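Local coordinates for protein phenyl-3-pyruvate decarboxylase (Azospirillum brasilense, PDB 2NXW) that catalyses the thiamine diphosphate- and magnesium-dependent decarboxylation of indole-3-pyruvate and phenylpyruvate to the corresponding aldehydes, at residues Leu31-Ile42 with Ser82-Thr91. Sequence-based numbering, arbitrary orientation.
Sequences LKDRGAQAMFGI and SSTLGVAAVT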
loop_
_atom_site.group_PDB
_atom_site.type_symbol
_atom_site.label_atom_id
_atom_site.label_comp_id
_atom_site.label_asym_id
_atom_site.label_seq_id
_atom_site.Cartn_x
_atom_site.Cartn_y
_atom_site.Cartn_z
ATOM N N LEU A 31 34.455 5.113 -9.183
ATOM C CA LEU A 31 34.355 4.995 -7.731
ATOM C C LEU A 31 35.638 5.518 -7.085
ATOM O O LEU A 31 35.590 6.265 -6.107
ATOM C CB LEU A 31 34.110 3.532 -7.338
ATOM C CG LEU A 31 32.713 3.025 -7.716
ATOM C CD1 LEU A 31 32.672 1.505 -7.711
ATOM C CD2 LEU A 31 31.686 3.632 -6.752
ATOM N N LYS A 32 36.781 5.138 -7.647
ATOM C CA LYS A 32 38.058 5.597 -7.123
ATOM C C LYS A 32 38.165 7.121 -7.247
ATOM O O LYS A 32 38.686 7.787 -6.346
ATOM C CB LYS A 32 39.211 4.916 -7.863
ATOM C CG LYS A 32 40.569 5.279 -7.289
ATOM C CD LYS A 32 41.689 4.578 -8.013
ATOM C CE LYS A 32 43.029 4.960 -7.404
ATOM N NZ LYS A 32 44.169 4.305 -8.096
ATOM N N ASP A 33 37.657 7.673 -8.352
ATOM C CA ASP A 33 37.678 9.126 -8.573
ATOM C C ASP A 33 36.907 9.853 -7.481
ATOM O O ASP A 33 37.188 11.011 -7.164
ATOM C CB ASP A 33 37.018 9.513 -9.904
ATOM C CG ASP A 33 37.813 9.087 -11.114
ATOM O OD1 ASP A 33 39.046 8.909 -11.008
ATOM O OD2 ASP A 33 37.184 8.954 -12.186
ATOM N N ARG A 34 35.915 9.169 -6.924
ATOM C CA ARG A 34 35.074 9.737 -5.887
ATOM C C ARG A 34 35.506 9.391 -4.467
ATOM O O ARG A 34 34.770 9.644 -3.511
ATOM C CB ARG A 34 33.628 9.324 -6.143
ATOM C CG ARG A 34 33.068 9.998 -7.396
ATOM C CD ARG A 34 31.767 9.379 -7.874
ATOM N NE ARG A 34 31.172 10.174 -8.948
ATOM C CZ ARG A 34 31.609 10.199 -10.204
ATOM N NH1 ARG A 34 32.651 9.458 -10.570
ATOM N NH2 ARG A 34 31.017 11.001 -11.086
ATOM N N GLY A 35 36.693 8.808 -4.337
ATOM C CA GLY A 35 37.224 8.498 -3.023
ATOM C C GLY A 35 37.150 7.083 -2.488
ATOM O O GLY A 35 37.708 6.819 -1.424
ATOM N N ALA A 36 36.488 6.176 -3.199
ATOM C CA ALA A 36 36.380 4.801 -2.729
ATOM C C ALA A 36 37.778 4.240 -2.514
ATOM O O ALA A 36 38.691 4.488 -3.320
ATOM C CB ALA A 36 35.623 3.961 -3.737
ATOM N N GLN A 37 37.952 3.473 -1.441
ATOM C CA GLN A 37 39.261 2.926 -1.105
ATOM C C GLN A 37 39.383 1.413 -1.201
ATOM O O GLN A 37 40.479 0.863 -1.094
ATOM C CB GLN A 37 39.648 3.370 0.305
ATOM C CG GLN A 37 39.741 4.881 0.456
ATOM C CD GLN A 37 40.022 5.317 1.878
ATOM O OE1 GLN A 37 39.236 5.060 2.787
ATOM N NE2 GLN A 37 41.148 5.988 2.077
ATOM N N ALA A 38 38.261 0.732 -1.395
ATOM C CA ALA A 38 38.286 -0.715 -1.493
ATOM C C ALA A 38 36.940 -1.203 -1.974
ATOM O O ALA A 38 35.981 -0.446 -2.032
ATOM C CB ALA A 38 38.586 -1.317 -0.124
ATOM N N MET A 39 36.893 -2.470 -2.347
ATOM C CA MET A 39 35.641 -3.076 -2.736
ATOM C C MET A 39 35.556 -4.382 -1.985
ATOM O O MET A 39 36.457 -5.226 -2.060
ATOM C CB MET A 39 35.557 -3.345 -4.230
ATOM C CG MET A 39 34.165 -3.877 -4.600
ATOM S SD MET A 39 33.836 -3.854 -6.354
ATOM C CE MET A 39 35.031 -5.019 -6.829
ATOM N N PHE A 40 34.489 -4.522 -1.213
ATOM C CA PHE A 40 34.252 -5.736 -0.449
ATOM C C PHE A 40 33.253 -6.561 -1.241
ATOM O O PHE A 40 32.382 -6.007 -1.907
ATOM C CB PHE A 40 33.658 -5.385 0.919
ATOM C CG PHE A 40 34.556 -4.535 1.758
ATOM C CD1 PHE A 40 35.538 -5.123 2.568
ATOM C CD2 PHE A 40 34.457 -3.152 1.715
ATOM C CE1 PHE A 40 36.400 -4.331 3.319
ATOM C CE2 PHE A 40 35.315 -2.350 2.460
ATOM C CZ PHE A 40 36.294 -2.943 3.267
ATOM N N GLY A 41 33.368 -7.882 -1.187
ATOM C CA GLY A 41 32.396 -8.680 -1.908
ATOM C C GLY A 41 32.506 -10.176 -1.800
ATOM O O GLY A 41 33.477 -10.704 -1.260
ATOM N N ILE A 42 31.471 -10.856 -2.285
ATOM C CA ILE A 42 31.448 -12.312 -2.356
ATOM C C ILE A 42 30.931 -12.591 -3.765
ATOM O O ILE A 42 29.867 -12.114 -4.159
ATOM C CB ILE A 42 30.518 -12.971 -1.294
ATOM C CG1 ILE A 42 31.153 -12.832 0.093
ATOM C CG2 ILE A 42 30.350 -14.463 -1.611
ATOM C CD1 ILE A 42 30.223 -13.175 1.238
ATOM N N SER A 82 36.124 7.013 6.222
ATOM C CA SER A 82 36.738 8.067 5.414
ATOM C C SER A 82 35.759 9.084 4.828
ATOM O O SER A 82 36.157 9.911 3.998
ATOM C CB SER A 82 37.539 7.419 4.280
ATOM O OG SER A 82 38.555 6.564 4.784
ATOM N N SER A 83 34.501 9.040 5.261
ATOM C CA SER A 83 33.446 9.934 4.762
ATOM C C SER A 83 33.453 9.936 3.239
ATOM O O SER A 83 33.476 10.983 2.591
ATOM C CB SER A 83 33.624 11.362 5.306
ATOM O OG SER A 83 33.400 11.389 6.714
ATOM N N THR A 84 33.437 8.739 2.669
ATOM C CA THR A 84 33.454 8.585 1.225
ATOM C C THR A 84 32.475 7.492 0.809
ATOM O O THR A 84 31.622 7.085 1.606
ATOM C CB THR A 84 34.893 8.261 0.746
ATOM O OG1 THR A 84 34.960 8.351 -0.683
ATOM C CG2 THR A 84 35.317 6.869 1.181
ATOM N N LEU A 85 32.577 7.030 -0.433
ATOM C CA LEU A 85 31.696 5.966 -0.912
ATOM C C LEU A 85 32.212 4.609 -0.481
ATOM O O LEU A 85 33.425 4.365 -0.507
ATOM C CB LEU A 85 31.618 5.961 -2.445
ATOM C CG LEU A 85 31.007 7.180 -3.131
ATOM C CD1 LEU A 85 31.017 6.944 -4.628
ATOM C CD2 LEU A 85 29.577 7.411 -2.642
ATOM N N GLY A 86 31.287 3.736 -0.073
ATOM C CA GLY A 86 31.639 2.373 0.284
ATOM C C GLY A 86 31.251 1.522 -0.918
ATOM O O GLY A 86 30.370 1.917 -1.682
ATOM N N VAL A 87 31.890 0.368 -1.104
ATOM C CA VAL A 87 31.572 -0.476 -2.254
ATOM C C VAL A 87 31.389 -1.923 -1.837
ATOM O O VAL A 87 32.291 -2.548 -1.270
ATOM C CB VAL A 87 32.670 -0.375 -3.349
ATOM C CG1 VAL A 87 32.197 -1.070 -4.625
ATOM C CG2 VAL A 87 32.988 1.092 -3.630
ATOM N N ALA A 88 30.207 -2.450 -2.147
ATOM C CA ALA A 88 29.832 -3.812 -1.796
ATOM C C ALA A 88 29.368 -4.545 -3.040
ATOM O O ALA A 88 28.353 -4.169 -3.640
ATOM C CB ALA A 88 28.708 -3.777 -0.765
ATOM N N ALA A 89 30.104 -5.588 -3.409
ATOM C CA ALA A 89 29.808 -6.376 -4.607
ATOM C C ALA A 89 29.267 -7.757 -4.281
ATOM O O ALA A 89 29.868 -8.510 -3.514
ATOM C CB ALA A 89 31.077 -6.499 -5.474
ATOM N N VAL A 90 28.134 -8.081 -4.900
ATOM C CA VAL A 90 27.456 -9.348 -4.685
ATOM C C VAL A 90 26.996 -10.001 -5.981
ATOM O O VAL A 90 27.094 -9.416 -7.070
ATOM C CB VAL A 90 26.216 -9.155 -3.781
ATOM C CG1 VAL A 90 26.658 -8.687 -2.385
ATOM C CG2 VAL A 90 25.260 -8.154 -4.412
ATOM N N THR A 91 26.497 -11.220 -5.869
ATOM C CA THR A 91 26.002 -11.921 -7.037
ATOM C C THR A 91 24.478 -11.895 -7.001
ATOM O O THR A 91 23.866 -11.658 -5.958
ATOM C CB THR A 91 26.538 -13.363 -7.092
ATOM O OG1 THR A 91 26.256 -13.922 -8.385
ATOM C CG2 THR A 91 25.905 -14.225 -5.996
HETATM O O HOH W 1 35.685 2.951 0.326
HETATM O O HOH W 2 34.472 0.343 0.243
HETATM O O HOH W 3 27.271 -12.484 -3.283
#
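Ser82 OG donates a hydrogen bond to Gln37 OE1 at 2.6 Å. The hydroxyl sits 30° off the amide's carbonyl plane. Gln37 gets there with an extended chain beyond CG (chi2 176°). With an alanine at Ser82, the Gln37 carbonyl is likely to lose this donor and its amide to turn more freely. Further along, strands 39-41 and 86-90 run parallel. Phe40 N donates to Val87 O at 3.0 Å, Ala89 N to Phe40 O at 2.8 Å, and Ile42 N to Ala89 O at 3.1 Å. Where the chains part, waters continue the ladder: one joins Gln37 N to Leu85 O, another Ala38 O to Val87 N, a third Ile42 O to Thr91 N. The two strands are neighbours in the six-stranded parallel sheet of the N-terminal thiamine diphosphate-binding domain, with strands 62-64 and 113-119 flanking them. Helix 23-33 ends in a Schellman motif, with Gly35 at C-prime, and the chain then turns into strand 39-41. Val87 is the main apolar contact. Its CG1 is pressed tightly on Met39 CG (3.4 Å), and its CG2 meets Ala36 CB. Met39 CG lies anti to the backbone N (chi1 -175°), and the chain stays extended through chi2, leaving SD 3.9 Å from Ala89 CB. Leu31 CD1 meets the Val87 methyls tip to tip, while its CD2 touches Leu85 CD1 with the two side chains at about a right angle. Phe40 shares the sheet face of Ala88, opposite Ala89, and its ring packs against Ala74 and Ala78 of helix 68-82. Ile42 touches the bound thiamine diphosphate and packs on Trp479 of the second subunit.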